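Local coordinates for 30S ribosomal protein S6 (Thermotoga maritima, PDB 1VMB) that probably binds 16S ribosomal RNA together with protein bS18 as a structural component of the small ribosomal subunit, at residues A[22-27]-A[76-81]; A[26-31]-A[102-107]; A[48-53]-A[90-95]. One frame throughout, in Å; residues are numbered along the deposited sequence. Where two conformers were deposited one is given.

Contact 1: residues A[22-27]-A[76-81]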
loop_
_atom_site.group_PDB
_atom_site.type_symbol
_atom_site.label_atom_id
_atom_site.label_comp_id
_atom_site.label_asym_id
_atom_site.label_seq_id
_atom_site.Cartn_x
_atom_site.Cartn_y
_atom_site.Cartn_z
ATOM N N GLU A 22 4.463 2.160 -5.445
ATOM C CA GLU A 22 4.310 1.199 -4.341
ATOM C C GLU A 22 3.648 1.896 -3.191
ATOM O O GLU A 22 3.914 3.060 -2.910
ATOM C CB GLU A 22 5.628 0.547 -3.939
ATOM C CG GLU A 22 6.571 1.499 -3.279
ATOM C CD GLU A 22 7.804 0.853 -2.716
ATOM O OE1 GLU A 22 8.343 -0.143 -3.275
ATOM O OE2 GLU A 22 8.227 1.369 -1.673
ATOM N N SER A 23 2.790 1.152 -2.496
ATOM C CA SER A 23 2.248 1.626 -1.223
ATOM C C SER A 23 2.313 0.525 -0.225
ATOM O O SER A 23 1.734 -0.552 -0.444
ATOM C CB SER A 23 0.785 2.100 -1.360
ATOM O OG SER A 23 0.383 2.807 -0.191
ATOM N N MET A 24 3.047 0.773 0.866
ATOM C CA MET A 24 3.221 -0.199 1.948
ATOM C C MET A 24 2.393 0.322 3.082
ATOM O O MET A 24 2.492 1.522 3.435
ATOM C CB MET A 24 4.687 -0.323 2.393
ATOM C CG MET A 24 4.917 -1.388 3.481
ATOM S SD MET A 24 6.567 -1.356 4.200
ATOM C CE MET A 24 6.178 -0.375 5.629
ATOM N N PHE A 25 1.585 -0.548 3.677
ATOM C CA PHE A 25 0.818 -0.164 4.848
ATOM C C PHE A 25 0.892 -1.253 5.930
ATOM O O PHE A 25 0.985 -2.439 5.582
ATOM C CB PHE A 25 -0.623 0.176 4.493
ATOM C CG PHE A 25 -1.385 -0.937 3.792
ATOM C CD1 PHE A 25 -1.271 -1.171 2.412
ATOM C CD2 PHE A 25 -2.253 -1.733 4.494
ATOM C CE1 PHE A 25 -1.965 -2.163 1.833
ATOM C CE2 PHE A 25 -2.949 -2.748 3.895
ATOM C CZ PHE A 25 -2.813 -2.965 2.551
ATOM N N ILE A 26 0.850 -0.856 7.214
ATOM C CA ILE A 26 1.032 -1.789 8.326
ATOM C C ILE A 26 -0.214 -1.705 9.212
ATOM O O ILE A 26 -0.572 -0.641 9.653
ATOM C CB ILE A 26 2.298 -1.395 9.149
ATOM C CG1 ILE A 26 3.519 -1.358 8.229
ATOM C CG2 ILE A 26 2.521 -2.300 10.316
ATOM C CD1 ILE A 26 4.782 -0.871 8.858
ATOM N N ILE A 27 -0.848 -2.835 9.461
ATOM C CA ILE A 27 -2.027 -2.940 10.272
ATOM C C ILE A 27 -1.611 -3.361 11.674
ATOM O O ILE A 27 -0.718 -4.250 11.903
ATOM C CB ILE A 27 -3.049 -3.942 9.638
ATOM C CG1 ILE A 27 -3.420 -3.550 8.177
ATOM C CG2 ILE A 27 -4.259 -4.059 10.537
ATOM C CD1 ILE A 27 -4.206 -4.624 7.407
ATOM N N GLY A 76 3.669 -5.396 13.495
ATOM C CA GLY A 76 2.469 -5.071 12.715
ATOM C C GLY A 76 2.450 -5.897 11.450
ATOM O O GLY A 76 3.440 -6.578 11.160
ATOM N N ASP A 77 1.287 -5.898 10.772
ATOM C CA ASP A 77 1.077 -6.810 9.632
ATOM C C ASP A 77 1.311 -5.991 8.370
ATOM O O ASP A 77 0.548 -5.082 8.094
ATOM C CB ASP A 77 -0.334 -7.385 9.704
ATOM C CG ASP A 77 -0.619 -8.396 8.640
ATOM O OD1 ASP A 77 0.185 -8.545 7.703
ATOM O OD2 ASP A 77 -1.618 -9.167 8.710
ATOM N N TYR A 78 2.367 -6.355 7.647
ATOM C CA TYR A 78 2.809 -5.595 6.441
ATOM C C TYR A 78 2.166 -6.106 5.162
ATOM O O TYR A 78 2.167 -7.353 4.894
ATOM C CB TYR A 78 4.322 -5.722 6.269
ATOM C CG TYR A 78 5.241 -4.894 7.179
ATOM C CD1 TYR A 78 5.289 -5.117 8.542
ATOM C CD2 TYR A 78 6.151 -3.993 6.658
ATOM C CE1 TYR A 78 6.190 -4.473 9.333
ATOM C CE2 TYR A 78 7.086 -3.318 7.461
ATOM C CZ TYR A 78 7.074 -3.527 8.803
ATOM O OH TYR A 78 8.003 -2.949 9.655
ATOM N N THR A 79 1.776 -5.142 4.324
ATOM C CA THR A 79 1.361 -5.410 2.976
ATOM C C THR A 79 1.979 -4.357 2.083
ATOM O O THR A 79 2.042 -3.216 2.494
ATOM C CB THR A 79 -0.142 -5.318 2.850
ATOM O OG1 THR A 79 -0.778 -6.202 3.767
ATOM C CG2 THR A 79 -0.563 -5.761 1.522
ATOM N N VAL A 80 2.434 -4.754 0.879
ATOM C CA VAL A 80 2.832 -3.756 -0.145
ATOM C C VAL A 80 1.998 -3.996 -1.390
ATOM O O VAL A 80 1.834 -5.176 -1.790
ATOM C CB VAL A 80 4.272 -3.853 -0.512
ATOM C CG1 VAL A 80 4.660 -2.655 -1.394
ATOM C CG2 VAL A 80 5.180 -3.879 0.723
ATOM N N ILE A 81 1.486 -2.941 -2.015
ATOM C CA ILE A 81 0.697 -3.070 -3.230
ATOM C C ILE A 81 1.423 -2.268 -4.284
ATOM O O ILE A 81 1.742 -1.117 -3.992
ATOM C CB ILE A 81 -0.737 -2.533 -3.055
ATOM C CG1 ILE A 81 -1.485 -3.392 -2.047
ATOM C CG2 ILE A 81 -1.464 -2.544 -4.365
ATOM C CD1 ILE A 81 -2.856 -2.825 -1.663
HETATM O O HOH W 1 -1.056 -4.579 6.007
#

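Contact 2: residues A[26-31]-A[102-107]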
loop_
_atom_site.group_PDB
_atom_site.type_symbol
_atom_site.label_atom_id
_atom_site.label_comp_id
_atom_site.label_asym_id
_atom_site.label_seq_id
_atom_site.Cartn_x
_atom_site.Cartn_y
_atom_site.Cartn_z
ATOM N N ILE A 26 0.850 -0.856 7.214
ATOM C CA ILE A 26 1.032 -1.789 8.326
ATOM C C ILE A 26 -0.214 -1.705 9.212
ATOM O O ILE A 26 -0.572 -0.641 9.653
ATOM C CB ILE A 26 2.298 -1.395 9.149
ATOM C CG1 ILE A 26 3.519 -1.358 8.229
ATOM C CG2 ILE A 26 2.521 -2.300 10.316
ATOM C CD1 ILE A 26 4.782 -0.871 8.858
ATOM N N ILE A 27 -0.848 -2.835 9.461
ATOM C CA ILE A 27 -2.027 -2.940 10.272
ATOM C C ILE A 27 -1.611 -3.361 11.674
ATOM O O ILE A 27 -0.718 -4.250 11.903
ATOM C CB ILE A 27 -3.049 -3.942 9.638
ATOM C CG1 ILE A 27 -3.420 -3.550 8.177
ATOM C CG2 ILE A 27 -4.259 -4.059 10.537
ATOM C CD1 ILE A 27 -4.206 -4.624 7.407
ATOM N N ALA A 28 -2.259 -2.716 12.633
ATOM C CA ALA A 28 -2.052 -2.989 14.026
ATOM C C ALA A 28 -2.253 -4.463 14.337
ATOM O O ALA A 28 -3.191 -5.138 13.826
ATOM C CB ALA A 28 -3.005 -2.167 14.860
ATOM N N PRO A 29 -1.424 -4.972 15.228
ATOM C CA PRO A 29 -1.475 -6.400 15.529
ATOM C C PRO A 29 -2.638 -6.870 16.408
ATOM O O PRO A 29 -2.817 -8.063 16.551
ATOM C CB PRO A 29 -0.123 -6.645 16.201
ATOM C CG PRO A 29 0.080 -5.393 16.961
ATOM C CD PRO A 29 -0.362 -4.296 16.005
ATOM N N ASN A 30 -3.423 -5.950 16.972
ATOM C CA ASN A 30 -4.598 -6.305 17.753
ATOM C C ASN A 30 -5.887 -6.338 16.918
ATOM O O ASN A 30 -6.968 -6.516 17.438
ATOM C CB ASN A 30 -4.743 -5.376 18.952
ATOM C CG ASN A 30 -4.910 -3.938 18.576
ATOM O OD1 ASN A 30 -4.714 -3.531 17.424
ATOM N ND2 ASN A 30 -5.234 -3.126 19.579
ATOM N N VAL A 31 -5.743 -6.191 15.622
ATOM C CA VAL A 31 -6.863 -6.357 14.682
ATOM C C VAL A 31 -6.887 -7.829 14.266
ATOM O O VAL A 31 -5.885 -8.338 13.788
ATOM C CB VAL A 31 -6.666 -5.445 13.457
ATOM C CG1 VAL A 31 -7.785 -5.593 12.458
ATOM C CG2 VAL A 31 -6.622 -4.013 13.850
ATOM N N GLU A 102 -6.623 1.708 12.306
ATOM C CA GLU A 102 -6.110 0.365 12.318
ATOM C C GLU A 102 -4.835 0.242 11.481
ATOM O O GLU A 102 -4.058 -0.690 11.695
ATOM C CB GLU A 102 -7.167 -0.569 11.767
ATOM C CG GLU A 102 -8.393 -0.678 12.661
ATOM C CD GLU A 102 -9.455 0.400 12.436
ATOM O OE1 GLU A 102 -9.347 1.280 11.540
ATOM O OE2 GLU A 102 -10.446 0.360 13.202
ATOM N N ILE A 103 -4.683 1.102 10.483
ATOM C CA ILE A 103 -3.429 1.197 9.739
ATOM C C ILE A 103 -2.550 2.200 10.533
ATOM O O ILE A 103 -2.811 3.440 10.534
ATOM C CB ILE A 103 -3.664 1.635 8.270
ATOM C CG1 ILE A 103 -4.387 0.487 7.530
ATOM C CG2 ILE A 103 -2.352 2.045 7.627
ATOM C CD1 ILE A 103 -4.893 0.810 6.154
ATOM N N ILE A 104 -1.470 1.694 11.165
ATOM C CA ILE A 104 -0.597 2.473 12.035
ATOM C C ILE A 104 0.605 3.138 11.334
ATOM O O ILE A 104 1.224 4.057 11.867
ATOM C CB ILE A 104 -0.130 1.633 13.266
ATOM C CG1 ILE A 104 0.604 0.358 12.837
ATOM C CG2 ILE A 104 -1.356 1.310 14.145
ATOM C CD1 ILE A 104 1.295 -0.342 13.884
ATOM N N ARG A 105 0.892 2.680 10.135
ATOM C CA ARG A 105 1.923 3.321 9.335
ATOM C C ARG A 105 1.669 3.037 7.871
ATOM O O ARG A 105 1.248 1.925 7.519
ATOM C CB ARG A 105 3.324 2.883 9.760
ATOM C CG ARG A 105 4.349 3.297 8.677
ATOM C CD ARG A 105 5.612 3.835 9.079
ATOM N NE ARG A 105 6.211 4.437 7.857
ATOM C CZ ARG A 105 6.412 5.728 7.696
ATOM N NH1 ARG A 105 6.032 6.581 8.645
ATOM N NH2 ARG A 105 6.975 6.156 6.571
ATOM N N TRP A 106 1.950 4.023 6.993
ATOM C CA TRP A 106 1.934 3.720 5.557
ATOM C C TRP A 106 2.975 4.592 4.872
ATOM O O TRP A 106 3.446 5.607 5.415
ATOM C CB TRP A 106 0.574 4.014 4.900
ATOM C CG TRP A 106 0.207 5.445 4.817
ATOM C CD1 TRP A 106 0.432 6.322 3.772
ATOM C CD2 TRP A 106 -0.427 6.219 5.843
ATOM N NE1 TRP A 106 -0.050 7.568 4.105
ATOM C CE2 TRP A 106 -0.655 7.502 5.335
ATOM C CE3 TRP A 106 -0.984 5.889 7.096
ATOM C CZ2 TRP A 106 -1.293 8.488 6.090
ATOM C CZ3 TRP A 106 -1.574 6.862 7.828
ATOM C CH2 TRP A 106 -1.750 8.135 7.322
ATOM N N GLN A 107 3.274 4.218 3.657
ATOM C CA GLN A 107 4.146 5.046 2.838
ATOM C C GLN A 107 3.879 4.727 1.384
ATOM O O GLN A 107 3.766 3.568 1.010
ATOM C CB GLN A 107 5.579 4.777 3.234
ATOM C CG GLN A 107 5.875 3.333 3.272
ATOM C CD GLN A 107 7.089 3.012 4.041
ATOM O OE1 GLN A 107 7.215 3.475 5.162
ATOM N NE2 GLN A 107 7.962 2.157 3.476
#

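Contact 3: residues A[48-53]-A[90-95]. With EDO (1,2-ethanediol), chain B.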
loop_
_atom_site.group_PDB
_atom_site.type_symbol
_atom_site.label_atom_id
_atom_site.label_comp_id
_atom_site.label_asym_id
_atom_site.label_seq_id
_atom_site.Cartn_x
_atom_site.Cartn_y
_atom_site.Cartn_z
ATOM N N GLU A 48 -8.351 0.738 -7.008
ATOM C CA GLU A 48 -9.063 0.457 -8.230
ATOM C C GLU A 48 -10.112 1.515 -8.616
ATOM O O GLU A 48 -10.150 1.973 -9.770
ATOM C CB GLU A 48 -9.654 -0.967 -8.190
ATOM C CG GLU A 48 -8.564 -2.045 -8.145
ATOM C CD GLU A 48 -9.026 -3.471 -7.829
ATOM O OE1 GLU A 48 -10.055 -3.610 -7.141
ATOM O OE2 GLU A 48 -8.343 -4.421 -8.327
ATOM N N GLU A 49 -10.971 1.856 -7.660
ATOM C CA GLU A 49 -12.178 2.632 -7.870
ATOM C C GLU A 49 -12.006 4.146 -7.656
ATOM O O GLU A 49 -12.757 4.927 -8.244
ATOM C CB GLU A 49 -13.283 2.125 -6.926
ATOM C CG GLU A 49 -13.604 0.658 -7.209
ATOM C CD GLU A 49 -14.788 0.097 -6.440
ATOM O OE1 GLU A 49 -15.237 0.720 -5.442
ATOM O OE2 GLU A 49 -15.250 -0.984 -6.857
ATOM N N ARG A 50 -11.045 4.545 -6.821
ATOM C CA ARG A 50 -10.866 5.988 -6.478
ATOM C C ARG A 50 -9.558 6.602 -7.066
ATOM O O ARG A 50 -9.607 7.664 -7.715
ATOM C CB ARG A 50 -11.028 6.221 -4.981
ATOM C CG ARG A 50 -12.403 5.763 -4.504
ATOM C CD ARG A 50 -13.583 6.444 -5.162
ATOM N NE ARG A 50 -14.819 5.986 -4.501
ATOM C CZ ARG A 50 -15.976 6.641 -4.454
ATOM N NH1 ARG A 50 -16.139 7.863 -4.982
ATOM N NH2 ARG A 50 -16.983 6.061 -3.798
ATOM N N VAL A 51 -8.430 5.910 -6.848
ATOM C CA VAL A 51 -7.165 6.275 -7.478
ATOM C C VAL A 51 -7.266 6.061 -8.999
ATOM O O VAL A 51 -6.578 6.747 -9.786
ATOM C CB VAL A 51 -5.981 5.473 -6.897
ATOM C CG1 VAL A 51 -4.673 5.782 -7.595
ATOM C CG2 VAL A 51 -5.865 5.683 -5.378
ATOM N N LYS A 52 -8.117 5.104 -9.388
ATOM C CA LYS A 52 -8.222 4.604 -10.763
ATOM C C LYS A 52 -6.918 3.995 -11.239
ATOM O O LYS A 52 -6.439 4.293 -12.359
ATOM C CB LYS A 52 -8.663 5.711 -11.712
ATOM C CG LYS A 52 -9.894 6.457 -11.265
ATOM C CD LYS A 52 -11.115 5.588 -11.237
ATOM C CE LYS A 52 -12.413 6.414 -11.156
ATOM N NZ LYS A 52 -13.570 5.485 -10.977
ATOM N N GLY A 53 -6.358 3.166 -10.362
ATOM C CA GLY A 53 -5.096 2.498 -10.584
ATOM C C GLY A 53 -5.353 1.047 -10.987
ATOM O O GLY A 53 -6.436 0.493 -10.724
ATOM N N LEU A 90 -3.887 10.269 -6.460
ATOM C CA LEU A 90 -3.221 9.560 -5.391
ATOM C C LEU A 90 -3.758 9.986 -4.033
ATOM O O LEU A 90 -3.670 9.243 -3.068
ATOM C CB LEU A 90 -1.734 9.825 -5.386
ATOM C CG LEU A 90 -0.971 9.312 -6.603
ATOM C CD1 LEU A 90 0.458 9.887 -6.553
ATOM C CD2 LEU A 90 -0.998 7.800 -6.506
ATOM N N GLN A 91 -4.243 11.204 -3.924
ATOM C CA GLN A 91 -4.793 11.629 -2.627
ATOM C C GLN A 91 -5.959 10.764 -2.112
ATOM O O GLN A 91 -6.216 10.719 -0.888
ATOM C CB GLN A 91 -5.251 13.068 -2.709
ATOM C CG GLN A 91 -6.515 13.232 -3.523
ATOM C CD GLN A 91 -6.334 13.237 -5.066
ATOM O OE1 GLN A 91 -5.182 13.175 -5.611
ATOM N NE2 GLN A 91 -7.472 13.381 -5.764
ATOM N N GLU A 92 -6.650 10.061 -3.018
ATOM C CA GLU A 92 -7.711 9.149 -2.639
ATOM C C GLU A 92 -7.182 8.064 -1.709
ATOM O O GLU A 92 -7.830 7.645 -0.754
ATOM C CB GLU A 92 -8.395 8.534 -3.873
ATOM C CG GLU A 92 -9.125 9.516 -4.726
ATOM C CD GLU A 92 -10.423 10.037 -4.138
ATOM O OE1 GLU A 92 -10.909 9.538 -3.097
ATOM O OE2 GLU A 92 -10.966 10.951 -4.761
ATOM N N LEU A 93 -5.991 7.579 -2.008
ATOM C CA LEU A 93 -5.387 6.553 -1.174
ATOM C C LEU A 93 -4.880 7.135 0.119
ATOM O O LEU A 93 -5.169 6.621 1.202
ATOM C CB LEU A 93 -4.285 5.872 -1.945
ATOM C CG LEU A 93 -3.465 4.818 -1.203
ATOM C CD1 LEU A 93 -4.312 3.642 -0.793
ATOM C CD2 LEU A 93 -2.310 4.330 -2.068
ATOM N N GLU A 94 -4.191 8.254 0.033
ATOM C CA GLU A 94 -3.718 8.912 1.224
ATOM C C GLU A 94 -4.820 9.229 2.193
ATOM O O GLU A 94 -4.710 8.992 3.415
ATOM C CB GLU A 94 -2.998 10.175 0.790
ATOM C CG GLU A 94 -2.542 11.037 1.937
ATOM C CD GLU A 94 -1.350 10.499 2.696
ATOM O OE1 GLU A 94 -0.671 9.572 2.198
ATOM O OE2 GLU A 94 -1.102 11.063 3.798
ATOM N N ASN A 95 -5.921 9.747 1.661
ATOM C CA ASN A 95 -7.088 10.093 2.496
ATOM C C ASN A 95 -7.757 8.887 3.133
ATOM O O ASN A 95 -8.213 8.971 4.282
ATOM C CB ASN A 95 -8.072 10.933 1.711
ATOM C CG ASN A 95 -7.560 12.341 1.488
ATOM O OD1 ASN A 95 -6.538 12.743 2.053
ATOM N ND2 ASN A 95 -8.258 13.089 0.673
HETATM C C1 EDO B . -14.745 3.108 -1.531
HETATM O O1 EDO B . -15.689 4.172 -1.736
HETATM C C2 EDO B . -14.231 2.443 -2.817
HETATM O O2 EDO B . -14.705 3.072 -4.023
#

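Contact 1: residues A[22-27]-A[76-81]
Antiparallel strand pairing joins residues 22-27 to 76-81 in the middle of the four-stranded sheet, Phe25 lying against Thr79 and Ile26 against Tyr78. Ser23-Ile81, Phe25-Thr79 and Ile27-Asp77 are hydrogen-bonded pairs, each closed by two N-H...O=C bonds; the shortest runs from Asp77 N to Ile27 O at 2.8 Å. On the face of Phe25, the CB of Thr79 sits over the ring, offset toward its rim, in a CH-pi contact 3.9 Å from the centroid. Ile81 CD1 reaches the edge of the same ring, 3.7 Å from Phe25 CE1. With CG between the backbone N and carbonyl carbon (chi1 57°), the Phe25 side chain lies alongside that of Thr79, both pointing the same way. A water gives hydrogens to Phe25 O and Asp77 O; its oxygen lies 2.8 Å from Thr79 OG1, which donates to it, bridging both strands. On the other face, Ile26 CD1 lies over the Tyr78 ring, 3.7 Å from its centroid and displaced toward the rim. Met24 adds a Met-aromatic contact at the ring edge, its SD 3.6 Å from Tyr78 CD2, while its CG packs on Val80 CG2. Asp77 is held by salt bridges to Arg36 and Arg60. Helix 33-51 covers the Phe25 face through Val40 and Val43; strand 103-110 flanks residues 22-27, and strand 54-66 flanks residues 76-81.

Contact 2: residues A[26-31]-A[102-107]
Ile26 lays its side chain against two residues of 102-107: CD1 meets the aliphatic start of Arg105, 4.1 Å from CB, and CG2 meets Ile104 CG1. Ile104 CG1 also lies 3.5 Å from Ile26 O, because it stands between its own N and carbonyl carbon (chi1 58°). The other branch of Ile104, CG2, packs on Ala28 CB at 3.9 Å. On the opposite face of the sheet, Ile27 CG1 faces Ile103 CG1 at 4.2 Å, while CG2 of Ile27 rests by the carbonyl oxygen of Glu102.

The backbones are tied by three bonds: Ile26 N to Arg105 O at 2.8 Å, Ile104 N to Ile26 O, and Ala28 N to Glu102 O, the last the straightest at 173°. Ile26 pairs with Arg105 but Ile27 with Ile103, a shift of one residue that marks a beta bulge. Beyond the pairing, a type I turn from Ala28 to Val31 bends the chain away. The Val31 and Glu102 side chains cross at about a right angle, with Val31 CG2 4.0 Å from Glu102 CG. Arg105 turns its end away from Ile26 and grips Gln107 OE1 side-on with NE and NH2, both at 3.0 Å. Leu39 and Val43 of helix 33-51 cover the Ile27-Ile103 face. A central strand paired antiparallel with an edge strand, here interrupted by a bulge, belongs to the ferredoxin-like split beta-alpha-beta fold of bS6 proteins.

Contact 3: residues A[48-53]-A[90-95]
The last turn of helix 33-51 meets the first turn of helix 91-98 here, where the two helices of the bS6 fold lie side by side on one face of the sheet. Val51 carries the apolar part: its side chain crosses that of Leu93 obliquely, CG2 3.8 Å from Leu93 CB, and its CG1 approaches CD2 of Leu90 at 4.3 Å. Val51 CG1 stands anti to the backbone N (chi1 177°), leaving CG2 beside that nitrogen and close to Leu93. Nearer the surface, Glu92 lies on the backbone and side-chain base of Arg50. Its CB is 3.7 Å from Arg50 CB, and its CG is 3.5 Å from Arg50 O. The carboxylate makes no salt bridge with Arg50; NE and OE1 of the two stay 5.5 Å apart.

In the split beta-alpha-beta arrangement both helices follow strands of the same sheet, and Val51 and Leu90 reach down to Phe83 and Cys85 of strand 73-85. An alanine in place of Glu92 keeps the CB contact, but would probably leave Arg50 O without the CG that lies on it and open a gap beside Arg50 CB where the carboxylate end had been. The Arg50 chain is bent at chi2 (-59°), and its guanidinium lies away from Glu92, bonded to an ethanediol molecule, probably from the crystallisation liquor. NE gives a bond of 3.0 Å to O2 of the diol, NH2 one of 3.1 Å to O1. That same O2 donates to Glu49 OE1 at 2.8 Å, so the diol bridges two successive side chains. Lys52 is the first residue to leave helical angles, with positive phi, and its NZ bonds back to Glu49 O.

From the N terminus, strand 19-27 supplies the first segment of contact 1 and the start of that of contact 2, which runs on into a turn; the two share Ile26 and Ile27. Helix 33-51 follows and ends in contact 3. Contact 1 closes its loop when strand 73-85 returns beside the first strand; contact 3 closes at helix 91-98, so the two loops cross. Contact 2 closes last, at strand 103-110, and its loop encloses contact 3. Together they tie the two central strands, an edge strand and both sheet-covering helices into one unit. Ser23 OG packs against Leu93 CD2 between contacts 1 and 3, and Trp106 NE1 probably hydrogen-bonds Glu94 OE1 between contacts 2 and 3.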